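Local coordinates for protein fatty acid synthase 1, isoform A (Drosophila melanogaster, PDB 6FN6) that probably synthesises long-chain saturated fatty acids de novo, this piece being its modifying region of dehydratase, enoylreductase and ketoreductase, at residues 69-72 / 76-79; 39-44 / 90-95; 483-488 / 525-530. One frame throughout, in Å; residues are numbered along the deposited sequence.

Overall arrangement
From the N terminus, residues 39-44 in helix 34-48 come first, and the loop they open is closed at 90-95 on strand 89-93, which makes contact 2. Nested within that loop, contact 1 closes a much shorter turn between 69-72 and 76-79. The two belong to the same dehydratase hotdog unit: their centres are about 13 Å apart, strands 76-83 and 89-93 are neighbours, and Phe79 of contact 1 touches Leu40 of contact 2. Contact 3 follows in series, joining strand 483-489 to the loop before helix 530-536 in the pseudo-ketoreductase domain. Its centre lies about 69 Å from that of contact 1 and about 80 Å from that of contact 2.

Contact 1: residues 69-72 / 76-79; sequences TILN and VVKF
Apolar contacts carry the meeting of Leu71 with Val77 and of Thr69 with Phe79. In the first pair the side chains cross at about a right angle, and a single branch of each does the touching: Leu71 CD2 lies 3.8 Å from Val77 CG1. That methyl of Val77 sits between its own backbone N and carbonyl carbon (chi1 55°), which puts it on the side facing the leucine. The backbones remain apart, with Leu71 CA 7.6 Å from Val77 CA, and no hydrogen bond crosses.

The aromatic contact is looser. Thr69 and Phe79 approach from opposite directions, and the methyl of the threonine, not its hydroxyl, meets the ring obliquely, with Thr69 CG2 4.2 Å from Phe79 CE1. With OG1 beside the backbone N (chi1 -51°), it is CG2 that is turned to the ring. Along strand 76-83 itself, Val77 CG2 rests 4.1 Å above the plane of the Phe79 ring, displaced toward its rim. The two methyls of Val77 therefore serve different neighbours, CG1 the leucine and CG2 the phenylalanine.

Both segments lie in the predicted N-terminal hotdog fold of the dehydratase, where they run in opposite directions without pairing. Backbone bonding goes to other partners: Thr69 and Leu71 bond to Phe32 and Ile30, whereas Val77 and Phe79 bond to Val11 and Val9 of strand 7-12. The contact thus joins two separate strand systems through side chains, and all four touching residues are buried.

Further aromatic packing surrounds Phe79, whose ring meets those of Phe32 and Tyr37 with planes at about 40° and 75°. The side chain of Leu71 is about 8 Å from that of His24, the predicted proton acceptor for dehydration.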
ATOM      1  N   THR A  69     -16.885 -20.824   1.697  1.00 52.41           N
ATOM      2  CA  THR A  69     -16.833 -22.191   1.193  1.00 53.61           C
ATOM      3  C   THR A  69     -18.131 -22.890   1.549  1.00 49.90           C
ATOM      4  O   THR A  69     -18.438 -23.097   2.724  1.00 45.71           O
ATOM      5  CB  THR A  69     -15.649 -23.001   1.767  1.00 55.70           C
ATOM      6  OG1 THR A  69     -14.427 -22.265   1.617  1.00 56.31           O
ATOM      7  CG2 THR A  69     -15.516 -24.337   1.057  1.00 60.69           C
ATOM      8  N   ILE A  70     -18.894 -23.242   0.523  1.00 48.66           N
ATOM      9  CA  ILE A  70     -20.179 -23.886   0.707  1.00 46.97           C
ATOM     10  C   ILE A  70     -19.968 -25.390   0.607  1.00 47.72           C
ATOM     11  O   ILE A  70     -19.243 -25.861  -0.269  1.00 44.93           O
ATOM     12  CB  ILE A  70     -21.200 -23.383  -0.324  1.00 47.52           C
ATOM     13  CG1 ILE A  70     -21.497 -21.904  -0.072  1.00 40.79           C
ATOM     14  CG2 ILE A  70     -22.485 -24.211  -0.260  1.00 48.85           C
ATOM     15  CD1 ILE A  70     -22.414 -21.260  -1.103  1.00 43.49           C
ATOM     16  N   LEU A  71     -20.594 -26.137   1.512  1.00 49.57           N
ATOM     17  CA  LEU A  71     -20.499 -27.591   1.491  1.00 57.31           C
ATOM     18  C   LEU A  71     -21.887 -28.191   1.304  1.00 65.64           C
ATOM     19  O   LEU A  71     -22.876 -27.648   1.794  1.00 61.16           O
ATOM     20  CB  LEU A  71     -19.867 -28.111   2.785  1.00 59.08           C
ATOM     21  CG  LEU A  71     -18.656 -27.344   3.323  1.00 58.92           C
ATOM     22  CD1 LEU A  71     -18.174 -27.961   4.630  1.00 58.34           C
ATOM     23  CD2 LEU A  71     -17.525 -27.299   2.303  1.00 59.98           C
ATOM     24  N   ASN A  72     -21.950 -29.311   0.589  1.00 86.73           N
ATOM     25  CA  ASN A  72     -23.199 -30.044   0.403  1.00 98.01           C
ATOM     26  C   ASN A  72     -23.377 -31.087   1.505  1.00 97.67           C
ATOM     27  O   ASN A  72     -22.744 -30.999   2.556  1.00 90.05           O
ATOM     28  CB  ASN A  72     -23.225 -30.704  -0.977  1.00108.80           C
ATOM     29  CG  ASN A  72     -23.092 -29.698  -2.106  1.00115.24           C
ATOM     30  OD1 ASN A  72     -22.199 -29.805  -2.948  1.00116.37           O
ATOM     31  ND2 ASN A  72     -23.982 -28.711  -2.127  1.00117.46           N
ATOM     32  N   VAL A  76     -17.454 -33.693  -0.103  1.00 96.05           N
ATOM     33  CA  VAL A  76     -16.039 -34.031  -0.150  1.00 93.57           C
ATOM     34  C   VAL A  76     -15.310 -32.821  -0.738  1.00 89.53           C
ATOM     35  O   VAL A  76     -15.440 -32.505  -1.921  1.00 94.24           O
ATOM     36  CB  VAL A  76     -15.781 -35.345  -0.941  1.00 97.21           C
ATOM     37  CG1 VAL A  76     -16.143 -35.209  -2.423  1.00 99.88           C
ATOM     38  CG2 VAL A  76     -14.331 -35.784  -0.773  1.00 98.63           C
ATOM     39  N   VAL A  77     -14.574 -32.120   0.121  1.00 74.02           N
ATOM     40  CA  VAL A  77     -13.896 -30.890  -0.270  1.00 64.29           C
ATOM     41  C   VAL A  77     -12.434 -30.961   0.150  1.00 59.49           C
ATOM     42  O   VAL A  77     -12.114 -31.422   1.246  1.00 56.84           O
ATOM     43  CB  VAL A  77     -14.591 -29.654   0.336  1.00 58.41           C
ATOM     44  CG1 VAL A  77     -14.699 -29.792   1.843  1.00 54.27           C
ATOM     45  CG2 VAL A  77     -13.842 -28.378  -0.030  1.00 56.01           C
ATOM     46  N   LYS A  78     -11.554 -30.491  -0.728  1.00 64.98           N
ATOM     47  CA  LYS A  78     -10.121 -30.569  -0.491  1.00 61.25           C
ATOM     48  C   LYS A  78      -9.519 -29.188  -0.248  1.00 54.17           C
ATOM     49  O   LYS A  78      -9.663 -28.288  -1.076  1.00 47.99           O
ATOM     50  CB  LYS A  78      -9.443 -31.240  -1.688  1.00 66.06           C
ATOM     51  CG  LYS A  78      -9.950 -32.655  -1.942  1.00 69.63           C
ATOM     52  CD  LYS A  78      -9.098 -33.424  -2.937  1.00 73.69           C
ATOM     53  CE  LYS A  78      -9.606 -34.855  -3.080  1.00 78.62           C
ATOM     54  NZ  LYS A  78      -8.773 -35.682  -3.996  1.00 83.60           N
ATOM     55  N   PHE A  79      -8.844 -29.027   0.887  1.00 64.18           N
ATOM     56  CA  PHE A  79      -8.159 -27.774   1.195  1.00 61.26           C
ATOM     57  C   PHE A  79      -6.651 -27.923   1.001  1.00 64.08           C
ATOM     58  O   PHE A  79      -6.042 -28.866   1.506  1.00 66.60           O
ATOM     59  CB  PHE A  79      -8.453 -27.321   2.629  1.00 58.06           C
ATOM     60  CG  PHE A  79      -9.901 -27.001   2.888  1.00 59.31           C
ATOM     61  CD1 PHE A  79     -10.506 -25.909   2.286  1.00 58.56           C
ATOM     62  CD2 PHE A  79     -10.651 -27.781   3.752  1.00 59.77           C
ATOM     63  CE1 PHE A  79     -11.837 -25.610   2.533  1.00 56.03           C
ATOM     64  CE2 PHE A  79     -11.979 -27.486   4.002  1.00 58.30           C
ATOM     65  CZ  PHE A  79     -12.572 -26.399   3.391  1.00 56.67           C
TER

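Contact 2: residues 39-44 / 90-95; sequences TLAWQT and FEICES
Over one face of the Phe90 ring lies the methyl of Ala41, with Ala41 CB 4.1 Å from the centroid of the Phe90 ring and 27° off its normal, a CH-pi contact. The methyl sits toward one side of that face, where the nearest ring atom, Phe90 CE1, is 3.7 Å from Ala41 CB. Ile104 of the adjacent strand 98-105 and Leu63 of strand 58-65 beyond it also touch the phenylalanine. In the predicted N-terminal hotdog fold, helix 34-48 is the central helix wrapped by the antiparallel sheet, and this contact seats it on strand 89-93.

Phe90 CG stands between the backbone N and the carbonyl carbon (chi1 74°), a setting that turns the ring toward the helix. Two residues along the strand, Ile92 reaches the same alanine with the end of its longer branch, Ile92 CD1 lying 4.3 Å from Ala41 CB. Glu91, between them, points to the other side of the strand, where its OE1 hydrogen-bonds Thr87 OG1 of the second subunit. Trp42 leaves the helix in another direction and meets the rings of Phe53 and Trp170 edge-to-face.

Within the helix the carbonyl of Leu40 is gripped twice from opposite faces of its plane, by Thr44 N at 3.1 Å and by Thr44 OG1, which donates to Leu40 O over 2.8 Å.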
ATOM      1  N   THR A  39      -8.094 -23.115  12.286  1.00 37.65           N
ATOM      2  CA  THR A  39      -7.724 -24.366  12.933  1.00 39.38           C
ATOM      3  C   THR A  39      -6.848 -25.208  12.009  1.00 40.81           C
ATOM      4  O   THR A  39      -5.852 -25.777  12.446  1.00 42.49           O
ATOM      5  CB  THR A  39      -8.970 -25.172  13.350  1.00 53.67           C
ATOM      6  OG1 THR A  39      -9.736 -24.408  14.288  1.00 50.91           O
ATOM      7  CG2 THR A  39      -8.577 -26.504  13.989  1.00 56.79           C
ATOM      8  N   LEU A  40      -7.235 -25.305  10.740  1.00 40.38           N
ATOM      9  CA  LEU A  40      -6.458 -26.055   9.759  1.00 55.81           C
ATOM     10  C   LEU A  40      -5.048 -25.488   9.626  1.00 42.43           C
ATOM     11  O   LEU A  40      -4.070 -26.234   9.602  1.00 44.24           O
ATOM     12  CB  LEU A  40      -7.149 -26.045   8.395  1.00 56.91           C
ATOM     13  CG  LEU A  40      -8.479 -26.793   8.263  1.00 59.61           C
ATOM     14  CD1 LEU A  40      -8.949 -26.771   6.815  1.00 58.72           C
ATOM     15  CD2 LEU A  40      -8.377 -28.231   8.771  1.00 63.10           C
ATOM     16  N   ALA A  41      -4.951 -24.165   9.540  1.00 41.13           N
ATOM     17  CA  ALA A  41      -3.656 -23.502   9.445  1.00 41.80           C
ATOM     18  C   ALA A  41      -2.860 -23.750  10.718  1.00 43.09           C
ATOM     19  O   ALA A  41      -1.654 -23.999  10.680  1.00 44.76           O
ATOM     20  CB  ALA A  41      -3.834 -22.010   9.206  1.00 40.28           C
ATOM     21  N   TRP A  42      -3.553 -23.688  11.848  1.00 42.51           N
ATOM     22  CA  TRP A  42      -2.934 -23.908  13.146  1.00 43.89           C
ATOM     23  C   TRP A  42      -2.403 -25.334  13.263  1.00 46.08           C
ATOM     24  O   TRP A  42      -1.255 -25.551  13.654  1.00 47.97           O
ATOM     25  CB  TRP A  42      -3.948 -23.621  14.255  1.00 42.90           C
ATOM     26  CG  TRP A  42      -3.451 -23.864  15.643  1.00 45.03           C
ATOM     27  CD1 TRP A  42      -2.152 -23.946  16.053  1.00 46.50           C
ATOM     28  CD2 TRP A  42      -4.254 -24.061  16.812  1.00 49.20           C
ATOM     29  NE1 TRP A  42      -2.098 -24.182  17.406  1.00 54.87           N
ATOM     30  CE2 TRP A  42      -3.376 -24.257  17.894  1.00 52.65           C
ATOM     31  CE3 TRP A  42      -5.632 -24.090  17.046  1.00 49.69           C
ATOM     32  CZ2 TRP A  42      -3.831 -24.479  19.190  1.00 47.36           C
ATOM     33  CZ3 TRP A  42      -6.082 -24.312  18.336  1.00 50.58           C
ATOM     34  CH2 TRP A  42      -5.183 -24.504  19.391  1.00 53.21           C
ATOM     35  N   GLN A  43      -3.248 -26.304  12.927  1.00 54.09           N
ATOM     36  CA  GLN A  43      -2.895 -27.711  13.070  1.00 60.98           C
ATOM     37  C   GLN A  43      -1.714 -28.105  12.191  1.00 60.96           C
ATOM     38  O   GLN A  43      -0.683 -28.553  12.692  1.00 59.29           O
ATOM     39  CB  GLN A  43      -4.102 -28.591  12.744  1.00 66.29           C
ATOM     40  CG  GLN A  43      -5.133 -28.643  13.860  1.00 70.13           C
ATOM     41  CD  GLN A  43      -6.346 -29.472  13.501  1.00 74.37           C
ATOM     42  OE1 GLN A  43      -6.573 -29.792  12.336  1.00 74.36           O
ATOM     43  NE2 GLN A  43      -7.137 -29.825  14.508  1.00 76.72           N
ATOM     44  N   THR A  44      -1.863 -27.931  10.883  1.00 67.74           N
ATOM     45  CA  THR A  44      -0.835 -28.356   9.941  1.00 73.28           C
ATOM     46  C   THR A  44       0.499 -27.673  10.217  1.00 70.65           C
ATOM     47  O   THR A  44       1.553 -28.293  10.091  1.00 72.14           O
ATOM     48  CB  THR A  44      -1.247 -28.069   8.484  1.00 76.74           C
ATOM     49  OG1 THR A  44      -1.641 -26.697   8.354  1.00 75.22           O
ATOM     50  CG2 THR A  44      -2.398 -28.975   8.064  1.00 79.22           C
ATOM     51  N   PHE A  90       0.968 -17.631   4.857  1.00 43.87           N
ATOM     52  CA  PHE A  90       0.358 -18.885   4.437  1.00 43.75           C
ATOM     53  C   PHE A  90      -0.863 -18.623   3.565  1.00 42.43           C
ATOM     54  O   PHE A  90      -1.367 -17.505   3.504  1.00 41.37           O
ATOM     55  CB  PHE A  90      -0.026 -19.732   5.656  1.00 43.42           C
ATOM     56  CG  PHE A  90      -1.241 -19.236   6.389  1.00 41.50           C
ATOM     57  CD1 PHE A  90      -2.506 -19.689   6.050  1.00 40.37           C
ATOM     58  CD2 PHE A  90      -1.117 -18.323   7.422  1.00 41.05           C
ATOM     59  CE1 PHE A  90      -3.621 -19.233   6.723  1.00 41.57           C
ATOM     60  CE2 PHE A  90      -2.228 -17.865   8.097  1.00 39.44           C
ATOM     61  CZ  PHE A  90      -3.481 -18.320   7.748  1.00 40.94           C
ATOM     62  N   GLU A  91      -1.326 -19.668   2.889  1.00 54.59           N
ATOM     63  CA  GLU A  91      -2.512 -19.585   2.045  1.00 53.47           C
ATOM     64  C   GLU A  91      -3.290 -20.893   2.055  1.00 51.05           C
ATOM     65  O   GLU A  91      -2.702 -21.973   2.111  1.00 53.12           O
ATOM     66  CB  GLU A  91      -2.133 -19.220   0.611  1.00 44.70           C
ATOM     67  CG  GLU A  91      -2.207 -17.737   0.322  1.00 44.13           C
ATOM     68  CD  GLU A  91      -1.989 -17.417  -1.141  1.00 45.36           C
ATOM     69  OE1 GLU A  91      -1.807 -16.223  -1.463  1.00 45.44           O
ATOM     70  OE2 GLU A  91      -2.014 -18.354  -1.968  1.00 46.45           O
ATOM     71  N   ILE A  92      -4.615 -20.786   2.013  1.00 44.62           N
ATOM     72  CA  ILE A  92      -5.472 -21.959   1.909  1.00 47.37           C
ATOM     73  C   ILE A  92      -6.303 -21.867   0.630  1.00 50.71           C
ATOM     74  O   ILE A  92      -7.015 -20.888   0.404  1.00 50.65           O
ATOM     75  CB  ILE A  92      -6.366 -22.114   3.155  1.00 47.22           C
ATOM     76  CG1 ILE A  92      -5.496 -22.295   4.401  1.00 47.52           C
ATOM     77  CG2 ILE A  92      -7.306 -23.307   3.002  1.00 47.00           C
ATOM     78  CD1 ILE A  92      -6.247 -22.176   5.707  1.00 47.01           C
ATOM     79  N   CYS A  93      -6.179 -22.892  -0.208  1.00 57.01           N
ATOM     80  CA  CYS A  93      -6.943 -23.007  -1.447  1.00 58.57           C
ATOM     81  C   CYS A  93      -7.908 -24.183  -1.345  1.00 63.43           C
ATOM     82  O   CYS A  93      -7.627 -25.158  -0.648  1.00 60.10           O
ATOM     83  CB  CYS A  93      -6.011 -23.170  -2.649  1.00 56.79           C
ATOM     84  SG  CYS A  93      -4.956 -21.733  -2.958  1.00 52.93           S
ATOM     85  N   GLU A  94      -9.045 -24.089  -2.032  1.00 76.64           N
ATOM     86  CA  GLU A  94     -10.061 -25.138  -1.973  1.00 83.22           C
ATOM     87  C   GLU A  94     -10.392 -25.713  -3.352  1.00 96.20           C
ATOM     88  O   GLU A  94     -10.140 -26.891  -3.607  1.00101.97           O
ATOM     89  CB  GLU A  94     -11.327 -24.587  -1.306  1.00 79.89           C
ATOM     90  CG  GLU A  94     -12.473 -25.583  -1.183  1.00 75.71           C
ATOM     91  CD  GLU A  94     -13.423 -25.543  -2.366  1.00 70.39           C
ATOM     92  OE1 GLU A  94     -13.709 -24.435  -2.866  1.00 69.27           O
ATOM     93  OE2 GLU A  94     -13.881 -26.620  -2.801  1.00 69.52           O
ATOM     94  N   SER A  95     -10.960 -24.896  -4.233  1.00 60.44           N
ATOM     95  CA  SER A  95     -11.320 -25.356  -5.573  1.00 69.72           C
ATOM     96  C   SER A  95     -10.500 -24.612  -6.621  1.00 65.24           C
ATOM     97  O   SER A  95     -11.054 -23.938  -7.490  1.00 68.62           O
ATOM     98  CB  SER A  95     -12.815 -25.162  -5.835  1.00 80.56           C
ATOM     99  OG  SER A  95     -13.131 -23.796  -6.032  1.00 90.10           O
TER

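Contact 3: residues 483-488 / 525-530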
ATOM      1  N   TYR A 483     -79.706 -37.383  10.658  1.00 57.28           N
ATOM      2  CA  TYR A 483     -78.951 -36.165  10.379  1.00 50.22           C
ATOM      3  C   TYR A 483     -79.256 -35.122  11.452  1.00 46.37           C
ATOM      4  O   TYR A 483     -80.367 -35.071  11.978  1.00 47.36           O
ATOM      5  CB  TYR A 483     -79.284 -35.627   8.985  1.00 50.23           C
ATOM      6  CG  TYR A 483     -78.866 -36.549   7.858  1.00 53.92           C
ATOM      7  CD1 TYR A 483     -79.693 -37.578   7.426  1.00 58.20           C
ATOM      8  CD2 TYR A 483     -77.640 -36.387   7.224  1.00 55.60           C
ATOM      9  CE1 TYR A 483     -79.309 -38.420   6.396  1.00 59.48           C
ATOM     10  CE2 TYR A 483     -77.250 -37.223   6.194  1.00 57.25           C
ATOM     11  CZ  TYR A 483     -78.086 -38.235   5.784  1.00 57.45           C
ATOM     12  OH  TYR A 483     -77.690 -39.063   4.757  1.00 56.93           O
ATOM     13  N   VAL A 484     -78.261 -34.310  11.795  1.00 52.51           N
ATOM     14  CA  VAL A 484     -78.420 -33.317  12.852  1.00 49.24           C
ATOM     15  C   VAL A 484     -78.457 -31.906  12.275  1.00 48.20           C
ATOM     16  O   VAL A 484     -77.546 -31.493  11.557  1.00 46.16           O
ATOM     17  CB  VAL A 484     -77.298 -33.445  13.895  1.00 47.25           C
ATOM     18  CG1 VAL A 484     -77.488 -32.432  15.014  1.00 46.26           C
ATOM     19  CG2 VAL A 484     -77.247 -34.860  14.454  1.00 47.25           C
ATOM     20  N   TYR A 485     -79.517 -31.170  12.595  1.00 48.27           N
ATOM     21  CA  TYR A 485     -79.640 -29.783  12.169  1.00 47.67           C
ATOM     22  C   TYR A 485     -79.261 -28.858  13.314  1.00 47.75           C
ATOM     23  O   TYR A 485     -79.938 -28.821  14.341  1.00 48.34           O
ATOM     24  CB  TYR A 485     -81.061 -29.465  11.696  1.00 50.06           C
ATOM     25  CG  TYR A 485     -81.415 -30.060  10.355  1.00 47.52           C
ATOM     26  CD1 TYR A 485     -81.077 -29.412   9.177  1.00 47.03           C
ATOM     27  CD2 TYR A 485     -82.104 -31.263  10.267  1.00 48.06           C
ATOM     28  CE1 TYR A 485     -81.399 -29.951   7.947  1.00 46.73           C
ATOM     29  CE2 TYR A 485     -82.432 -31.808   9.041  1.00 47.40           C
ATOM     30  CZ  TYR A 485     -82.078 -31.146   7.886  1.00 47.08           C
ATOM     31  OH  TYR A 485     -82.403 -31.686   6.665  1.00 49.51           O
ATOM     32  N   VAL A 486     -78.173 -28.119  13.134  1.00 47.55           N
ATOM     33  CA  VAL A 486     -77.736 -27.150  14.127  1.00 47.68           C
ATOM     34  C   VAL A 486     -78.340 -25.803  13.763  1.00 48.19           C
ATOM     35  O   VAL A 486     -77.999 -25.220  12.735  1.00 47.72           O
ATOM     36  CB  VAL A 486     -76.199 -27.068  14.206  1.00 47.02           C
ATOM     37  CG1 VAL A 486     -75.766 -26.225  15.395  1.00 47.35           C
ATOM     38  CG2 VAL A 486     -75.588 -28.463  14.282  1.00 47.96           C
ATOM     39  N   VAL A 487     -79.250 -25.318  14.600  1.00 50.67           N
ATOM     40  CA  VAL A 487     -79.972 -24.082  14.314  1.00 50.58           C
ATOM     41  C   VAL A 487     -79.443 -22.953  15.184  1.00 51.91           C
ATOM     42  O   VAL A 487     -79.453 -23.052  16.405  1.00 50.95           O
ATOM     43  CB  VAL A 487     -81.488 -24.266  14.522  1.00 49.90           C
ATOM     44  CG1 VAL A 487     -82.234 -22.976  14.211  1.00 48.01           C
ATOM     45  CG2 VAL A 487     -82.006 -25.402  13.655  1.00 48.05           C
ATOM     46  N   CYS A 488     -78.981 -21.882  14.550  1.00 54.05           N
ATOM     47  CA  CYS A 488     -78.452 -20.728  15.273  1.00 57.30           C
ATOM     48  C   CYS A 488     -79.143 -19.445  14.815  1.00 66.85           C
ATOM     49  O   CYS A 488     -78.650 -18.751  13.925  1.00 65.37           O
ATOM     50  CB  CYS A 488     -76.941 -20.611  15.072  1.00 53.88           C
ATOM     51  SG  CYS A 488     -76.196 -19.217  15.950  1.00 54.75           S
ATOM     52  N   PHE A 525     -87.492 -22.622  12.869  1.00 68.03           N
ATOM     53  CA  PHE A 525     -86.937 -23.674  12.035  1.00 63.45           C
ATOM     54  C   PHE A 525     -87.984 -24.771  11.896  1.00 59.27           C
ATOM     55  O   PHE A 525     -88.630 -25.153  12.871  1.00 57.87           O
ATOM     56  CB  PHE A 525     -85.641 -24.235  12.620  1.00 61.47           C
ATOM     57  CG  PHE A 525     -85.156 -25.464  11.914  1.00 60.68           C
ATOM     58  CD1 PHE A 525     -84.401 -25.359  10.759  1.00 59.06           C
ATOM     59  CD2 PHE A 525     -85.457 -26.725  12.398  1.00 58.66           C
ATOM     60  CE1 PHE A 525     -83.956 -26.486  10.101  1.00 57.06           C
ATOM     61  CE2 PHE A 525     -85.013 -27.856  11.743  1.00 56.64           C
ATOM     62  CZ  PHE A 525     -84.262 -27.736  10.593  1.00 55.28           C
ATOM     63  N   SER A 526     -88.146 -25.273  10.679  1.00 86.11           N
ATOM     64  CA  SER A 526     -89.096 -26.340  10.420  1.00 87.58           C
ATOM     65  C   SER A 526     -88.880 -26.885   9.019  1.00 82.14           C
ATOM     66  O   SER A 526     -88.747 -26.125   8.063  1.00 78.87           O
ATOM     67  CB  SER A 526     -90.532 -25.841  10.589  1.00 95.69           C
ATOM     68  OG  SER A 526     -91.466 -26.882  10.367  1.00100.30           O
ATOM     69  N   LEU A 527     -88.833 -28.206   8.908  1.00 56.27           N
ATOM     70  CA  LEU A 527     -88.656 -28.861   7.621  1.00 59.12           C
ATOM     71  C   LEU A 527     -89.847 -28.583   6.705  1.00 61.46           C
ATOM     72  O   LEU A 527     -89.715 -28.578   5.482  1.00 60.04           O
ATOM     73  CB  LEU A 527     -88.492 -30.370   7.816  1.00 63.17           C
ATOM     74  CG  LEU A 527     -87.396 -30.820   8.788  1.00 64.51           C
ATOM     75  CD1 LEU A 527     -87.423 -32.339   8.943  1.00 64.67           C
ATOM     76  CD2 LEU A 527     -86.021 -30.348   8.346  1.00 64.86           C
ATOM     77  N   THR A 528     -91.012 -28.360   7.308  1.00 54.79           N
ATOM     78  CA  THR A 528     -92.255 -28.172   6.561  1.00 57.76           C
ATOM     79  C   THR A 528     -92.432 -26.762   5.999  1.00 47.86           C
ATOM     80  O   THR A 528     -93.066 -26.582   4.961  1.00 47.80           O
ATOM     81  CB  THR A 528     -93.480 -28.489   7.444  1.00 71.66           C
ATOM     82  OG1 THR A 528     -93.571 -27.531   8.506  1.00 74.16           O
ATOM     83  CG2 THR A 528     -93.364 -29.885   8.038  1.00 75.90           C
ATOM     84  N   SER A 529     -91.879 -25.769   6.687  1.00 77.99           N
ATOM     85  CA  SER A 529     -92.041 -24.375   6.286  1.00 72.35           C
ATOM     86  C   SER A 529     -91.570 -24.145   4.847  1.00 72.68           C
ATOM     87  O   SER A 529     -90.522 -24.643   4.439  1.00 71.08           O
ATOM     88  CB  SER A 529     -91.280 -23.457   7.241  1.00 69.62           C
ATOM     89  OG  SER A 529     -91.333 -22.113   6.800  1.00 69.42           O
ATOM     90  N   THR A 530     -92.357 -23.387   4.089  1.00 65.52           N
ATOM     91  CA  THR A 530     -92.068 -23.124   2.680  1.00 70.18           C
ATOM     92  C   THR A 530     -90.722 -22.421   2.503  1.00 69.53           C
ATOM     93  O   THR A 530     -90.028 -22.619   1.503  1.00 67.47           O
ATOM     94  CB  THR A 530     -93.175 -22.260   2.033  1.00 73.97           C
ATOM     95  OG1 THR A 530     -92.829 -21.972   0.672  1.00 75.84           O
ATOM     96  CG2 THR A 530     -93.361 -20.948   2.791  1.00 74.91           C
TER
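Strand 483-489 passes Phe525 at its nearest with Val487 CA 7.3 Å from Phe525 CA, and no hydrogen bond links this strand to the irregular segment 525-530. The site belongs to the pseudo-ketoreductase domain, a Rossmann-type fold in which strand 483-489 runs parallel to its neighbours 454-457 and 512-517. Phe525 lies over this part of the sheet, touching Val456 and Val515 of those neighbours as well as Tyr485 and Val487. Val484 and Val486 alternate onto the other face of the strand, where helix 466-480 covers them.

Val487 presents one methyl to the phenylalanine in a CH-pi contact. Its CG2 lies 3.8 Å from the centroid of the Phe525 ring, 20° off the normal, and closest to the root of the ring, with Val487 CG2 3.6 Å from Phe525 CG. At the far end of that ring the partner is Tyr485: Phe525 CZ comes over a face of the tyrosine, 3.7 Å from Tyr485 CG. The two rings are inclined, their planes at 44° and their centroids 5.4 Å apart. Phe525 has its CG anti to the backbone N (chi1 171°), which carries the ring in over the strand.

Leu527 adds a third apolar group, its CD2 lying 3.9 Å from Tyr485 CE2, nearer the hydroxyl end of the tyrosine. That hydroxyl hydrogen-bonds Arg452 NH2. With an alanine at Phe525, the Val487 methyl would probably lose the ring face it packs on and Tyr485 one cover of its own ring, opening a gap between loop and strand.

The loop then turns toward helix 530-536, where Ser529 holds the N-cap position, its OG making a weak hydrogen bond to Leu531 N; within the turn, Ser526 OG and Thr528 OG1 share a hydrogen bond of 2.9 Å.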